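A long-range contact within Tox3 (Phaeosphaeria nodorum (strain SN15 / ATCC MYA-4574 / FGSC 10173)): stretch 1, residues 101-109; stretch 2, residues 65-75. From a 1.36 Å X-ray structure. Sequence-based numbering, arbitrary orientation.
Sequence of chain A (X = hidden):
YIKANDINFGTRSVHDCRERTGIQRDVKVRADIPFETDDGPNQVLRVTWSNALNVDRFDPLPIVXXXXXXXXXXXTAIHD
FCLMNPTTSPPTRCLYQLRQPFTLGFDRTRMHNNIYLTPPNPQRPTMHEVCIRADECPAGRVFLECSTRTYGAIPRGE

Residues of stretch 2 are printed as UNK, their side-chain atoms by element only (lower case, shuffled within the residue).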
ATOM      1  N   PRO A 101       3.796   2.234   0.805  1.00  8.04           N
ATOM      2  CA  PRO A 101       3.580   3.111  -0.353  1.00  9.66           C
ATOM      3  C   PRO A 101       3.540   2.331  -1.655  1.00  9.87           C
ATOM      4  O   PRO A 101       4.168   1.275  -1.794  1.00 10.11           O
ATOM      5  CB  PRO A 101       4.801   4.041  -0.349  1.00 10.43           C
ATOM      6  CG  PRO A 101       5.485   3.833   0.961  1.00 13.69           C
ATOM      7  CD  PRO A 101       5.113   2.445   1.435  1.00 10.24           C
ATOM      8  N   PHE A 102       2.789   2.880  -2.618  1.00  9.44           N
ATOM      9  CA  PHE A 102       2.804   2.428  -4.008  1.00 10.08           C
ATOM     10  C   PHE A 102       2.790   3.650  -4.910  1.00 11.01           C
ATOM     11  O   PHE A 102       2.170   4.662  -4.582  1.00 10.89           O
ATOM     12  CB  PHE A 102       1.567   1.585  -4.368  1.00 10.92           C
ATOM     13  CG  PHE A 102       1.498   0.256  -3.662  1.00 10.06           C
ATOM     14  CD1 PHE A 102       2.171  -0.836  -4.187  1.00  9.45           C
ATOM     15  CD2 PHE A 102       0.762   0.101  -2.482  1.00  9.70           C
ATOM     16  CE1 PHE A 102       2.135  -2.063  -3.554  1.00 11.68           C
ATOM     17  CE2 PHE A 102       0.705  -1.140  -1.825  1.00  9.25           C
ATOM     18  CZ  PHE A 102       1.391  -2.214  -2.374  1.00 10.85           C
ATOM     19  N   THR A 103       3.486   3.561  -6.040  1.00 10.91           N
ATOM     20  CA  THR A 103       3.556   4.660  -6.990  1.00 10.28           C
ATOM     21  C   THR A 103       3.202   4.132  -8.366  1.00 10.70           C
ATOM     22  O   THR A 103       3.690   3.076  -8.773  1.00 12.81           O
ATOM     23  CB  THR A 103       4.940   5.310  -7.016  1.00 12.41           C
ATOM     24  OG1 THR A 103       5.203   5.884  -5.730  1.00 15.15           O
ATOM     25  CG2 THR A 103       5.058   6.388  -8.105  1.00 14.35           C
ATOM     26  N   LEU A 104       2.354   4.871  -9.057  1.00  9.81           N
ATOM     27  CA  LEU A 104       1.972   4.610 -10.434  1.00 11.72           C
ATOM     28  C   LEU A 104       2.702   5.637 -11.289  1.00 11.88           C
ATOM     29  O   LEU A 104       2.522   6.845 -11.083  1.00 13.27           O
ATOM     30  CB  LEU A 104       0.457   4.801 -10.522  1.00 14.34           C
ATOM     31  CG  LEU A 104      -0.314   4.565 -11.796  1.00 16.06           C
ATOM     32  CD1 LEU A 104      -0.216   3.130 -12.237  1.00 16.15           C
ATOM     33  CD2 LEU A 104      -1.758   4.963 -11.542  1.00 18.11           C
ATOM     34  N   GLY A 105       3.512   5.173 -12.238  1.00  9.88           N
ATOM     35  CA  GLY A 105       4.280   6.046 -13.117  1.00 10.68           C
ATOM     36  C   GLY A 105       3.706   6.033 -14.523  1.00 12.19           C
ATOM     37  O   GLY A 105       3.330   4.974 -15.031  1.00 12.11           O
ATOM     38  N   PHE A 106       3.685   7.203 -15.161  1.00 10.44           N
ATOM     39  CA  PHE A 106       3.186   7.357 -16.524  1.00 10.87           C
ATOM     40  C   PHE A 106       4.285   7.837 -17.465  1.00 12.46           C
ATOM     41  O   PHE A 106       5.233   8.528 -17.064  1.00 14.70           O
ATOM     42  CB  PHE A 106       2.063   8.401 -16.578  1.00 11.82           C
ATOM     43  CG  PHE A 106       0.863   8.029 -15.753  1.00 12.66           C
ATOM     44  CD1 PHE A 106      -0.105   7.180 -16.273  1.00 13.53           C
ATOM     45  CD2 PHE A 106       0.711   8.497 -14.460  1.00 15.21           C
ATOM     46  CE1 PHE A 106      -1.196   6.804 -15.533  1.00 13.64           C
ATOM     47  CE2 PHE A 106      -0.423   8.140 -13.710  1.00 12.86           C
ATOM     48  CZ  PHE A 106      -1.363   7.277 -14.244  1.00 15.16           C
ATOM     49  N   ASP A 107       4.140   7.475 -18.734  1.00 10.93           N
ATOM     50  CA  ASP A 107       4.946   8.048 -19.815  1.00 11.77           C
ATOM     51  C   ASP A 107       3.986   8.775 -20.753  1.00 12.31           C
ATOM     52  O   ASP A 107       3.441   8.182 -21.692  1.00 11.27           O
ATOM     53  CB  ASP A 107       5.748   6.996 -20.563  1.00 14.37           C
ATOM     54  CG  ASP A 107       6.581   7.582 -21.698  1.00 14.42           C
ATOM     55  OD1 ASP A 107       6.456   8.785 -22.009  1.00 15.00           O
ATOM     56  OD2 ASP A 107       7.386   6.822 -22.265  1.00 18.67           O
ATOM     57  N   ARG A 108       3.804  10.081 -20.507  1.00 11.00           N
ATOM     58  CA  ARG A 108       2.816  10.835 -21.269  1.00 11.87           C
ATOM     59  C   ARG A 108       3.257  11.083 -22.703  1.00 10.83           C
ATOM     60  O   ARG A 108       2.417  11.440 -23.532  1.00 12.76           O
ATOM     61  CB  ARG A 108       2.409  12.131 -20.573  1.00 12.80           C
ATOM     62  CG  ARG A 108       1.540  11.903 -19.320  1.00  9.86           C
ATOM     63  CD  ARG A 108       1.129  13.214 -18.752  1.00 12.62           C
ATOM     64  NE  ARG A 108       0.273  13.178 -17.571  1.00 14.00           N
ATOM     65  CZ  ARG A 108      -1.054  13.099 -17.594  1.00 12.98           C
ATOM     66  NH1 ARG A 108      -1.690  12.930 -18.741  1.00 11.21           N
ATOM     67  NH2 ARG A 108      -1.761  13.168 -16.463  1.00 13.16           N
ATOM     68  N   THR A 109       4.540  10.885 -23.026  1.00 11.71           N
ATOM     69  CA  THR A 109       4.956  10.981 -24.430  1.00 12.24           C
ATOM     70  C   THR A 109       4.373   9.876 -25.297  1.00 12.82           C
ATOM     71  O   THR A 109       4.405   9.997 -26.532  1.00 15.75           O
ATOM     72  CB  THR A 109       6.485  10.999 -24.600  1.00 14.45           C
ATOM     73  OG1 THR A 109       7.023   9.683 -24.425  1.00 14.74           O
ATOM     74  CG2 THR A 109       7.146  11.974 -23.633  1.00 17.41           C
ATOM     75  N   UNK A  65      -6.773  12.683  -8.413  1.00 14.62           N
ATOM     76  CA  UNK A  65      -6.669  13.332  -9.711  1.00 17.48           C
ATOM     77  C   UNK A  65      -5.193  13.568 -10.013  1.00 18.53           C
ATOM     78  O   UNK A  65      -4.457  14.115  -9.180  1.00 20.50           O
ATOM     79  c   UNK A  65      -7.304  15.391 -10.905  1.00 24.64           C
ATOM     80  o   UNK A  65      -8.793  14.381  -9.336  1.00 25.16           O
ATOM     81  c   UNK A  65      -7.417  14.655  -9.625  1.00 21.91           C
ATOM     82  N   UNK A  66      -4.742  13.100 -11.166  1.00 13.89           N
ATOM     83  CA  UNK A  66      -3.360  13.265 -11.602  1.00 12.54           C
ATOM     84  C   UNK A  66      -3.316  14.450 -12.559  1.00 11.38           C
ATOM     85  O   UNK A  66      -3.957  14.395 -13.634  1.00 12.86           O
ATOM     86  c   UNK A  66      -1.422  12.165 -12.719  1.00 13.81           C
ATOM     87  c   UNK A  66      -2.977  10.772 -11.356  1.00 16.35           C
ATOM     88  c   UNK A  66      -2.846  11.994 -12.290  1.00 14.25           C
ATOM     89  N   UNK A  67      -2.615  15.529 -12.225  1.00  9.44           N
ATOM     90  CA  UNK A  67      -2.577  16.687 -13.113  1.00  9.53           C
ATOM     91  C   UNK A  67      -2.015  16.324 -14.477  1.00 10.19           C
ATOM     92  O   UNK A  67      -1.227  15.382 -14.643  1.00 10.01           O
ATOM     93  c   UNK A  67      -1.926  15.783 -10.943  1.00 10.49           C
ATOM     94  c   UNK A  67      -1.662  17.683 -12.385  1.00 10.50           C
ATOM     95  c   UNK A  67      -1.743  17.277 -10.967  1.00 11.37           C
ATOM     96  N   UNK A  68      -2.379  17.146 -15.457  1.00  9.59           N
ATOM     97  CA  UNK A  68      -2.000  16.886 -16.837  1.00 12.74           C
ATOM     98  C   UNK A  68      -0.511  16.885 -17.062  1.00 16.09           C
ATOM     99  O   UNK A  68      -0.022  16.188 -17.960  1.00 18.56           O
ATOM    100  N   UNK A  69       0.231  17.638 -16.254  1.00 14.98           N
ATOM    101  CA  UNK A  69       1.682  17.718 -16.373  1.00 21.09           C
ATOM    102  C   UNK A  69       2.411  16.755 -15.444  1.00 21.14           C
ATOM    103  O   UNK A  69       3.647  16.783 -15.402  1.00 25.73           O
ATOM    104  o   UNK A  69       1.266  19.007 -13.840  1.00 40.39           O
ATOM    105  c   UNK A  69       2.133  19.471 -14.586  1.00 38.36           C
ATOM    106  c   UNK A  69       2.144  19.149 -16.074  1.00 29.16           C
ATOM    107  n   UNK A  69       3.101  20.276 -14.147  1.00 42.39           N
ATOM    108  N   UNK A  70       1.696  15.925 -14.694  1.00 13.09           N
ATOM    109  CA  UNK A  70       2.316  15.023 -13.733  1.00 11.14           C
ATOM    110  C   UNK A  70       2.619  13.689 -14.400  1.00 13.64           C
ATOM    111  O   UNK A  70       1.911  13.240 -15.303  1.00 18.19           O
ATOM    112  c   UNK A  70       1.385  14.821 -12.530  1.00 11.60           C
ATOM    113  N   UNK A  71       3.704  13.062 -13.970  1.00 11.84           N
ATOM    114  CA  UNK A  71       4.141  11.786 -14.513  1.00 12.37           C
ATOM    115  C   UNK A  71       3.994  10.646 -13.520  1.00 10.25           C
ATOM    116  O   UNK A  71       4.455   9.539 -13.792  1.00 12.41           O
ATOM    117  c   UNK A  71       5.585  11.897 -15.009  1.00 16.02           C
ATOM    118  N   UNK A  72       3.385  10.891 -12.366  1.00 10.78           N
ATOM    119  CA  UNK A  72       3.311   9.860 -11.348  1.00 10.69           C
ATOM    120  C   UNK A  72       2.244  10.239 -10.334  1.00 11.66           C
ATOM    121  O   UNK A  72       1.843  11.399 -10.230  1.00 13.05           O
ATOM    122  o   UNK A  72       4.876  10.967  -9.880  1.00 16.79           O
ATOM    123  c   UNK A  72       4.646   9.770 -10.607  1.00 13.10           C
ATOM    124  N   UNK A  73       1.823   9.250  -9.543  1.00  9.82           N
ATOM    125  CA  UNK A  73       1.026   9.524  -8.350  1.00 10.29           C
ATOM    126  C   UNK A  73       1.318   8.426  -7.343  1.00 11.36           C
ATOM    127  O   UNK A  73       1.571   7.278  -7.716  1.00 12.20           O
ATOM    128  c   UNK A  73      -1.078   8.357  -9.125  1.00 14.48           C
ATOM    129  c   UNK A  73      -0.469   9.670  -8.687  1.00 12.14           C
ATOM    130  o   UNK A  73      -1.171  10.147  -7.532  1.00 14.18           O
ATOM    131  N   UNK A  74       1.308   8.783  -6.063  1.00 11.08           N
ATOM    132  CA  UNK A  74       1.715   7.870  -4.999  1.00 10.89           C
ATOM    133  C   UNK A  74       0.650   7.841  -3.915  1.00 12.14           C
ATOM    134  O   UNK A  74      -0.053   8.827  -3.697  1.00 14.86           O
ATOM    135  o   UNK A  74       4.126   8.329  -5.317  1.00 20.62           O
ATOM    136  c   UNK A  74       3.058   8.294  -4.343  1.00 12.29           C
ATOM    137  c   UNK A  74       3.475   7.323  -3.261  1.00 14.50           C
ATOM    138  N   UNK A  75       0.497   6.683  -3.280  1.00 10.49           N
ATOM    139  CA  UNK A  75      -0.478   6.503  -2.208  1.00  8.80           C
ATOM    140  C   UNK A  75       0.152   5.625  -1.136  1.00  9.36           C
ATOM    141  O   UNK A  75       1.105   4.902  -1.399  1.00 10.21           O
ATOM    142  c   UNK A  75      -2.986   6.140  -1.881  1.00 10.00           C
ATOM    143  c   UNK A  75      -1.770   5.872  -2.782  1.00 10.66           C
ATOM    144  c   UNK A  75      -1.607   4.398  -3.045  1.00 12.27           C
ATOM    145  c   UNK A  75      -3.467   7.612  -1.928  1.00 14.31           C
TER

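Position 65 carries three side-chain atoms, one carbon bearing an oxygen and a carbon, and lies beyond the reach of stretch 1: T65. Position 66 has three carbons, forked at CB, and its CB points toward stretch 1; one branch lies 4.3 Å from F106 CE2 and 3.9 Å from R108 NH2. A compact, apolar fork is V66, the branch being CG1.

At position 67 three carbons close a ring onto the backbone N, making it P67. Its CB points away from stretch 1, but its backbone O approaches R108 NH2 at 2.9 Å. Position 68 has no side-chain atoms and is G68; its O lies over one face of the R108 guanidinium, 3.0 Å from R108 NE, at an angle too poor for a hydrogen bond. Position 69 has two carbons, the second holding an oxygen and a nitrogen, and its CB points away from stretch 1: N69.

Position 70 shows a single carbon, hence A70. Its N donates to P67 O, within a type I turn from P67 to A70, and its O accepts from R108 NE at 2.8 Å. Position 71, again one carbon, is A71, whose O receives F106 N at 2.8 Å.

Position 72 has one carbon then one oxygen: S72. Here the strand begins, opposite G105, and S72 CA comes within 3.1 Å of L104 O. Position 73 has a carbon bearing one oxygen and one carbon, the latter 4.1 Å from L104 CB; this is T73, with CG2 facing the leucine. Its N donates to L104 O and its O accepts from L104 N, both at 2.9 Å.

Position 74 has the same branched set on the other face, its oxygen 2.7 Å from T103 OG1. It is T74, and the hydroxyls meet across a non-hydrogen-bonded backbone pair, T103 CA and T74 CA standing 4.2 Å apart. Position 75 has four carbons, forked at the first with one arm two carbons long; the short arm ends 4.4 Å from F102 CB. It is I75, that carbon CG2. I75 N to F102 O and F102 N to I75 O each span 2.9 Å.

The contact works in two parts. An antiparallel ladder, largely backbone, sets the register, with F102, L104, T73 and I75 on one face and T103, T74 and S72 on the other. Beyond it, R108 NE donates to A70 O, its guanidinium close to the P67 and G68 carbonyls: the turn is met through backbone atoms.

Stretch 2, residues 65-75: TVPGNAASTTI
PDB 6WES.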